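Local coordinates for RNA-directed RNA polymerase (Infectious pancreatic necrosis virus, PDB 3ZED), which catalyses RNA-templated RNA synthesis from ribonucleoside triphosphates, probably both as a free enzyme and covalently linked to the viral genome, at residues A441-M445 with N446-S450; V754-W757 with A758-T761. One frame throughout, in Å; residues are numbered along the deposited sequence.

Interaction 1: residues A441-M445 with N446-S450; sequences ATFAM and NVAPS
Phe-443 and Ala-448 meet across a widened, pi-type turn of helix 438-452, in the palm region of the polymerase. The CB of Ala-448 sits over one face of the Phe-443 ring, offset toward the rim, in a CH-pi contact 3.8 Å from the ring centroid; the nearest ring atom is CZ. In Phe-443, CG is anti to the backbone N (chi1 173°), beside the carbonyl carbon, which carries the ring forward along the helix to that methyl. The backbone has the extra residue of a pi turn: Ala-448 N donates a hydrogen bond to Phe-443 O at 2.7 Å and 165°, a five-residue step. Val-447 N, at the widening, makes weak bonds to both Thr-442 O and Phe-443 O, while Asn-446 N keeps the normal helical bond to Thr-442 O at 2.9 Å. The next residue after Ala-448, Pro-449, has no N-H to give; its CD packs 3.3 Å from Ala-444 O, and the helix kinks. Farther out, helices 260-278 and 326-340 pack against the Phe-443 side chain, and Gln-416 NE2 bonds Met-445 O. The Asn-446 amide is pinned at both ends, ND2 to Ser-781 OG and OD1 to Arg-732 NH1, and its OD1 comes within 3.3 Å of Thr-442 CA.

Interaction 2: residues V754-W757 with A758-T761; sequences VDNW and AEAT
Thr-761 reaches back one helical turn to Trp-757, and its backbone N-H and hydroxyl go to the same atom. Its backbone N and its hydroxyl OG1 each hydrogen-bond Trp-757 O, the N and the OG1 both at 2.8 Å from that oxygen. They arrive from opposite faces of the carbonyl plane, the hydroxyl standing 35° out of it, so the acceptor is gripped from two sides. The threonine can do this because OG1 lies anti to its own carbonyl carbon (chi1 -60°), turned back along the helix. One residue earlier, Asn-756 O accepts a hydrogen bond from Ala-760 N at 3.3 Å and 160°, a longer bond that closes the opening turn. Asn-756 holds the N-cap position with left-handed backbone angles, yet its side chain makes no capping bond: the amide instead lies alongside Glu-759, with ND2 3.5 Å from Glu-759 CB. The two side chains point the same way, with the carboxylate plane steeply turned from the amide. Ala-758 CB lies over one face of the Trp-757 indole, 4.3 Å from the centroid of the six-membered ring and offset toward the rim, in a CH-pi contact. Val-754 O sits in the indole plane at the ring edge. Beyond the segments, Val-725 and Ala-750 pack against both Trp-757 and Thr-761, while the loop residues Asp-431 and Ser-433 also touch the indole. A main-chain carbonyl shared by the amide and hydroxyl of a threonine four residues on is a familiar feature of alpha-helices; it is found here in the first turn of helix 757-771, just after the short connection from helix 740-752.

How the interactions relate
Both contacts are local, each lying along one continuous run of chain, so neither closes a long loop and they neither nest nor cross. Interaction 1 comes first, a buried contact within helix 438-452 of the palm region; interaction 2 follows some 300 residues later, at the exposed start of helix 757-771 in the C-terminal region. Their centres lie 25 Å apart and their nearest atoms about 12 Å, without touching. What connects them is helix 724-732: Leu-729 and Arg-732 touch the helix of 441-450, while Ala-724, Val-725 and Leu-728 pack against 754-761. Helix 724-732 thus links the start of helix 757-771 to helix 438-452 of the palm.

Interaction 1: residues A441-M445 with N446-S450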
ATOM      1  N   ALA B 441     -21.064  10.735  -1.110  1.00 55.12           N
ATOM      2  CA  ALA B 441     -21.261   9.860  -2.284  1.00 54.23           C
ATOM      3  C   ALA B 441     -20.658  10.546  -3.523  1.00 56.31           C
ATOM      4  O   ALA B 441     -20.053   9.869  -4.343  1.00 55.01           O
ATOM      5  CB  ALA B 441     -22.749   9.581  -2.507  1.00 56.44           C
ATOM      6  N   THR B 442     -20.754  11.894  -3.607  1.00 53.20           N
ATOM      7  CA  THR B 442     -20.195  12.702  -4.698  1.00 53.39           C
ATOM      8  C   THR B 442     -18.670  12.669  -4.637  1.00 56.48           C
ATOM      9  O   THR B 442     -18.022  12.442  -5.661  1.00 55.01           O
ATOM     10  CB  THR B 442     -20.729  14.147  -4.624  1.00 59.93           C
ATOM     11  OG1 THR B 442     -22.151  14.090  -4.642  1.00 60.90           O
ATOM     12  CG2 THR B 442     -20.231  15.030  -5.781  1.00 60.68           C
ATOM     13  N   PHE B 443     -18.095  12.898  -3.438  1.00 53.10           N
ATOM     14  CA  PHE B 443     -16.650  12.860  -3.292  1.00 51.40           C
ATOM     15  C   PHE B 443     -16.132  11.496  -3.663  1.00 55.66           C
ATOM     16  O   PHE B 443     -15.263  11.409  -4.526  1.00 56.97           O
ATOM     17  CB  PHE B 443     -16.200  13.233  -1.869  1.00 52.45           C
ATOM     18  CG  PHE B 443     -14.717  13.023  -1.658  1.00 51.15           C
ATOM     19  CD1 PHE B 443     -13.781  13.820  -2.322  1.00 53.44           C
ATOM     20  CD2 PHE B 443     -14.252  11.972  -0.871  1.00 50.93           C
ATOM     21  CE1 PHE B 443     -12.403  13.592  -2.173  1.00 53.20           C
ATOM     22  CE2 PHE B 443     -12.873  11.732  -0.731  1.00 52.18           C
ATOM     23  CZ  PHE B 443     -11.957  12.544  -1.382  1.00 50.40           C
ATOM     24  N   ALA B 444     -16.690  10.430  -3.058  1.00 50.32           N
ATOM     25  CA  ALA B 444     -16.205   9.062  -3.259  1.00 47.87           C
ATOM     26  C   ALA B 444     -16.381   8.548  -4.683  1.00 51.31           C
ATOM     27  O   ALA B 444     -15.427   7.999  -5.239  1.00 48.69           O
ATOM     28  CB  ALA B 444     -16.887   8.114  -2.281  1.00 48.45           C
ATOM     29  N   MET B 445     -17.575   8.737  -5.276  1.00 49.41           N
ATOM     30  CA  MET B 445     -17.886   8.184  -6.592  1.00 48.72           C
ATOM     31  C   MET B 445     -17.536   9.072  -7.763  1.00 53.21           C
ATOM     32  O   MET B 445     -17.124   8.566  -8.803  1.00 52.56           O
ATOM     33  CB  MET B 445     -19.395   7.836  -6.703  1.00 51.84           C
ATOM     34  CG  MET B 445     -19.920   6.866  -5.629  1.00 54.55           C
ATOM     35  SD  MET B 445     -18.924   5.357  -5.338  1.00 56.43           S
ATOM     36  CE  MET B 445     -19.035   4.570  -6.924  1.00 52.31           C
ATOM     37  N   ASN B 446     -17.757  10.365  -7.632  1.00 51.38           N
ATOM     38  CA  ASN B 446     -17.652  11.251  -8.776  1.00 51.97           C
ATOM     39  C   ASN B 446     -16.380  12.065  -8.864  1.00 55.72           C
ATOM     40  O   ASN B 446     -16.078  12.538  -9.960  1.00 55.66           O
ATOM     41  CB  ASN B 446     -18.862  12.207  -8.789  1.00 53.48           C
ATOM     42  CG  ASN B 446     -20.202  11.511  -8.755  1.00 63.54           C
ATOM     43  OD1 ASN B 446     -20.899  11.535  -7.758  1.00 58.03           O
ATOM     44  ND2 ASN B 446     -20.610  10.904  -9.851  1.00 58.40           N
ATOM     45  N   VAL B 447     -15.654  12.278  -7.754  1.00 52.37           N
ATOM     46  CA  VAL B 447     -14.470  13.147  -7.826  1.00 51.84           C
ATOM     47  C   VAL B 447     -13.180  12.438  -7.391  1.00 53.58           C
ATOM     48  O   VAL B 447     -12.193  12.507  -8.123  1.00 52.19           O
ATOM     49  CB  VAL B 447     -14.698  14.458  -7.010  1.00 56.43           C
ATOM     50  CG1 VAL B 447     -13.441  15.331  -6.952  1.00 55.58           C
ATOM     51  CG2 VAL B 447     -15.891  15.253  -7.548  1.00 57.81           C
ATOM     52  N   ALA B 448     -13.167  11.816  -6.201  1.00 49.92           N
ATOM     53  CA  ALA B 448     -11.974  11.193  -5.612  1.00 48.12           C
ATOM     54  C   ALA B 448     -11.170  10.308  -6.587  1.00 50.08           C
ATOM     55  O   ALA B 448      -9.963  10.507  -6.629  1.00 49.34           O
ATOM     56  CB  ALA B 448     -12.334  10.394  -4.363  1.00 48.43           C
ATOM     57  N   PRO B 449     -11.745   9.378  -7.394  1.00 45.92           N
ATOM     58  CA  PRO B 449     -10.898   8.567  -8.281  1.00 44.47           C
ATOM     59  C   PRO B 449     -10.009   9.385  -9.230  1.00 49.34           C
ATOM     60  O   PRO B 449      -8.878   8.951  -9.475  1.00 46.75           O
ATOM     61  CB  PRO B 449     -11.906   7.707  -9.047  1.00 46.47           C
ATOM     62  CG  PRO B 449     -13.072   7.579  -8.110  1.00 51.95           C
ATOM     63  CD  PRO B 449     -13.162   8.953  -7.497  1.00 48.46           C
ATOM     64  N   SER B 450     -10.459  10.584  -9.695  1.00 48.12           N
ATOM     65  CA  SER B 450      -9.659  11.414 -10.620  1.00 48.54           C
ATOM     66  C   SER B 450      -8.694  12.344  -9.900  1.00 52.28           C
ATOM     67  O   SER B 450      -7.892  13.025 -10.546  1.00 51.95           O
ATOM     68  CB  SER B 450     -10.548  12.204 -11.572  1.00 51.22           C
ATOM     69  OG  SER B 450     -10.956  11.354 -12.628  1.00 56.62           O
TER

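Interaction 2: residues V754-W757 with A758-T761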
ATOM      1  N   VAL B 754     -35.715   8.710   6.397  1.00 83.51           N
ATOM      2  CA  VAL B 754     -37.094   9.222   6.583  1.00 86.07           C
ATOM      3  C   VAL B 754     -38.095   8.054   6.607  1.00 91.85           C
ATOM      4  O   VAL B 754     -37.757   6.954   6.159  1.00 91.86           O
ATOM      5  CB  VAL B 754     -37.532  10.296   5.537  1.00 89.91           C
ATOM      6  CG1 VAL B 754     -36.606  11.511   5.537  1.00 88.23           C
ATOM      7  CG2 VAL B 754     -37.682   9.703   4.135  1.00 89.20           C
ATOM      8  N   ASP B 755     -39.313   8.298   7.111  1.00 89.50           N
ATOM      9  CA  ASP B 755     -40.379   7.304   7.136  1.00 90.70           C
ATOM     10  C   ASP B 755     -40.576   6.735   5.726  1.00 93.34           C
ATOM     11  O   ASP B 755     -40.718   7.509   4.771  1.00 93.18           O
ATOM     12  CB  ASP B 755     -41.693   7.923   7.666  1.00 95.10           C
ATOM     13  CG  ASP B 755     -42.249   7.274   8.921  1.00109.11           C
ATOM     14  OD1 ASP B 755     -41.950   6.076   9.156  1.00110.08           O
ATOM     15  OD2 ASP B 755     -43.077   7.922   9.608  1.00116.39           O
ATOM     16  N   ASN B 756     -40.514   5.384   5.605  1.00 88.46           N
ATOM     17  CA  ASN B 756     -40.685   4.601   4.369  1.00 88.11           C
ATOM     18  C   ASN B 756     -39.629   4.990   3.302  1.00 89.09           C
ATOM     19  O   ASN B 756     -39.970   5.133   2.122  1.00 88.50           O
ATOM     20  CB  ASN B 756     -42.127   4.769   3.828  1.00 94.88           C
ATOM     21  CG  ASN B 756     -42.741   3.556   3.165  1.00115.14           C
ATOM     22  OD1 ASN B 756     -42.875   2.477   3.757  1.00114.66           O
ATOM     23  ND2 ASN B 756     -43.250   3.751   1.958  1.00 98.92           N
ATOM     24  N   TRP B 757     -38.338   5.095   3.722  1.00 83.90           N
ATOM     25  CA  TRP B 757     -37.218   5.455   2.845  1.00 81.62           C
ATOM     26  C   TRP B 757     -36.985   4.416   1.741  1.00 86.13           C
ATOM     27  O   TRP B 757     -36.592   4.808   0.643  1.00 85.81           O
ATOM     28  CB  TRP B 757     -35.905   5.676   3.638  1.00 77.88           C
ATOM     29  CG  TRP B 757     -35.453   4.490   4.442  1.00 77.64           C
ATOM     30  CD1 TRP B 757     -35.804   4.191   5.725  1.00 81.55           C
ATOM     31  CD2 TRP B 757     -34.608   3.416   3.996  1.00 75.22           C
ATOM     32  NE1 TRP B 757     -35.222   3.006   6.112  1.00 79.55           N
ATOM     33  CE2 TRP B 757     -34.495   2.501   5.065  1.00 78.60           C
ATOM     34  CE3 TRP B 757     -33.948   3.130   2.787  1.00 75.06           C
ATOM     35  CZ2 TRP B 757     -33.752   1.323   4.967  1.00 76.13           C
ATOM     36  CZ3 TRP B 757     -33.219   1.958   2.689  1.00 74.99           C
ATOM     37  CH2 TRP B 757     -33.128   1.068   3.769  1.00 75.52           C
ATOM     38  N   ALA B 758     -37.206   3.110   2.029  1.00 82.74           N
ATOM     39  CA  ALA B 758     -36.969   2.009   1.085  1.00 81.51           C
ATOM     40  C   ALA B 758     -37.826   2.139  -0.172  1.00 88.66           C
ATOM     41  O   ALA B 758     -37.268   2.174  -1.268  1.00 87.20           O
ATOM     42  CB  ALA B 758     -37.213   0.669   1.757  1.00 82.54           C
ATOM     43  N   GLU B 759     -39.163   2.274  -0.021  1.00 88.91           N
ATOM     44  CA  GLU B 759     -40.068   2.431  -1.157  1.00 90.73           C
ATOM     45  C   GLU B 759     -39.813   3.759  -1.877  1.00 92.33           C
ATOM     46  O   GLU B 759     -39.854   3.785  -3.107  1.00 92.39           O
ATOM     47  CB  GLU B 759     -41.535   2.313  -0.724  1.00 95.86           C
ATOM     48  CG  GLU B 759     -41.954   0.884  -0.407  1.00113.49           C
ATOM     49  CD  GLU B 759     -42.214  -0.015  -1.604  1.00142.73           C
ATOM     50  OE1 GLU B 759     -41.250  -0.644  -2.101  1.00136.05           O
ATOM     51  OE2 GLU B 759     -43.390  -0.108  -2.029  1.00140.31           O
ATOM     52  N   ALA B 760     -39.499   4.841  -1.126  1.00 86.10           N
ATOM     53  CA  ALA B 760     -39.181   6.155  -1.703  1.00 84.22           C
ATOM     54  C   ALA B 760     -37.869   6.091  -2.551  1.00 82.15           C
ATOM     55  O   ALA B 760     -37.841   6.594  -3.671  1.00 80.69           O
ATOM     56  CB  ALA B 760     -39.062   7.200  -0.601  1.00 84.87           C
ATOM     57  N   THR B 761     -36.825   5.427  -2.046  1.00 76.34           N
ATOM     58  CA  THR B 761     -35.553   5.268  -2.776  1.00 74.00           C
ATOM     59  C   THR B 761     -35.793   4.382  -4.036  1.00 78.64           C
ATOM     60  O   THR B 761     -35.258   4.681  -5.108  1.00 76.20           O
ATOM     61  CB  THR B 761     -34.480   4.724  -1.833  1.00 72.30           C
ATOM     62  OG1 THR B 761     -34.337   5.672  -0.767  1.00 66.93           O
ATOM     63  CG2 THR B 761     -33.132   4.486  -2.529  1.00 67.69           C
TER